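Local structure of succinylglutamate desuccinylase/aspartoacylase (Ruegeria sp. TM1040, 3NA6) at residues V287-P290 with D291-G294. The protein probably acts as a zinc-dependent amidohydrolase of the succinylglutamate desuccinylase/aspartoacylase family, cleaving an acyl group from an N-acylated amino acid. Sequence-based numbering, arbitrary orientation.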
loop_
_atom_site.group_PDB
_atom_site.type_symbol
_atom_site.label_atom_id
_atom_site.label_comp_id
_atom_site.label_asym_id
_atom_site.label_seq_id
_atom_site.Cartn_x
_atom_site.Cartn_y
_atom_site.Cartn_z
ATOM N N VAL A 287 11.002 28.101 -8.763
ATOM C CA VAL A 287 9.935 27.153 -8.471
ATOM C C VAL A 287 8.564 27.677 -8.965
ATOM O O VAL A 287 8.075 28.771 -8.521
ATOM C CB VAL A 287 9.883 26.787 -6.974
ATOM C CG1 VAL A 287 8.860 25.648 -6.758
ATOM C CG2 VAL A 287 11.262 26.282 -6.515
ATOM N N TRP A 288 7.976 26.930 -9.911
ATOM C CA TRP A 288 6.695 27.304 -10.538
ATOM C C TRP A 288 5.579 26.555 -9.808
ATOM O O TRP A 288 5.782 25.460 -9.301
ATOM C CB TRP A 288 6.668 26.943 -12.021
ATOM C CG TRP A 288 7.640 27.682 -12.868
ATOM C CD1 TRP A 288 8.941 27.332 -13.144
ATOM C CD2 TRP A 288 7.412 28.924 -13.529
ATOM N NE1 TRP A 288 9.519 28.284 -13.965
ATOM C CE2 TRP A 288 8.615 29.286 -14.187
ATOM C CE3 TRP A 288 6.304 29.773 -13.635
ATOM C CZ2 TRP A 288 8.730 30.457 -14.952
ATOM C CZ3 TRP A 288 6.435 30.943 -14.355
ATOM C CH2 TRP A 288 7.634 31.265 -15.018
ATOM N N SER A 289 4.409 27.152 -9.763
ATOM C CA SER A 289 3.247 26.548 -9.136
ATOM C C SER A 289 2.925 25.254 -9.810
ATOM O O SER A 289 2.775 25.208 -11.049
ATOM C CB SER A 289 2.010 27.455 -9.252
ATOM O OG SER A 289 0.846 26.791 -8.773
ATOM N N PRO A 290 2.756 24.200 -9.004
ATOM C CA PRO A 290 2.313 22.913 -9.507
ATOM C C PRO A 290 0.821 22.813 -9.727
ATOM O O PRO A 290 0.360 21.784 -10.178
ATOM C CB PRO A 290 2.683 21.973 -8.369
ATOM C CG PRO A 290 2.335 22.740 -7.186
ATOM C CD PRO A 290 2.770 24.204 -7.525
ATOM N N ASP A 291 0.053 23.835 -9.385
ATOM C CA ASP A 291 -1.390 23.670 -9.513
ATOM C C ASP A 291 -2.204 24.819 -10.133
ATOM O O ASP A 291 -3.423 24.772 -10.139
ATOM C CB ASP A 291 -1.976 23.275 -8.176
ATOM C CG ASP A 291 -1.776 24.315 -7.099
ATOM O OD1 ASP A 291 -1.497 25.486 -7.377
ATOM O OD2 ASP A 291 -1.952 23.939 -5.934
ATOM N N ARG A 292 -1.531 25.823 -10.658
ATOM C CA ARG A 292 -2.197 26.846 -11.444
ATOM C C ARG A 292 -1.220 27.517 -12.419
ATOM O O ARG A 292 0.001 27.333 -12.343
ATOM C CB ARG A 292 -2.856 27.899 -10.530
ATOM C CG ARG A 292 -1.913 28.694 -9.622
ATOM C CD ARG A 292 -2.652 29.161 -8.322
ATOM N NE ARG A 292 -3.002 28.020 -7.470
ATOM C CZ ARG A 292 -4.238 27.638 -7.107
ATOM N NH1 ARG A 292 -5.323 28.318 -7.461
ATOM N NH2 ARG A 292 -4.389 26.549 -6.355
ATOM N N THR A 293 -1.778 28.287 -13.345
ATOM C CA THR A 293 -1.002 29.088 -14.263
ATOM C C THR A 293 -1.121 30.555 -13.905
ATOM O O THR A 293 -2.035 30.976 -13.185
ATOM C CB THR A 293 -1.523 28.929 -15.711
ATOM O OG1 THR A 293 -2.916 29.263 -15.740
ATOM C CG2 THR A 293 -1.284 27.440 -16.206
ATOM N N GLY A 294 -0.193 31.328 -14.442
ATOM C CA GLY A 294 -0.262 32.788 -14.386
ATOM C C GLY A 294 0.437 33.390 -13.188
ATOM O O GLY A 294 0.516 34.604 -13.080
HETATM O O HOH W 1 0.288 27.782 -6.565
#
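Between Ser-289 and Arg-292 the chain, just released from strand 283-288, bends back through Pro-290 and Asp-291, whose psi values lie near zero; the CA atoms of Ser-289 and Arg-292 are 5.9 Å apart. The hydroxyl of Ser-289 occupies the inside of the bend, its OG set anti to the backbone N (chi1 173°). It accepts a nearly straight bond from Asp-291 N, with N to OG 3.1 Å, and a weak one from Arg-292 N. A water lying close to Ser-289 OG, at a short 2.5 Å, donates to Asp-291 OD1 at 3.0 Å. That oxygen serves a second partner: Arg-292 NE forms a salt bridge to Asp-291 OD1 at 2.9 Å, arriving from above the carboxylate plane, 43° out of it. A turn about the CG-CD bond of Arg-292 (chi3 67°) helps bring NE round to Asp-291 OD1, while its CG lies 3.5 Å from Ser-289 OG. A leucine in place of Asp-291 would probably leave the guanidinium without this neighbouring counter-charge and the water without a carboxylate acceptor. Arg-292 NH2 also bonds to Glu-263 O of a third subunit, while Gln-70 of a second subunit bonds to Arg-292 O. The serine-centred bend is an ST turn, here placed in a strand-connecting loop at a subunit interface.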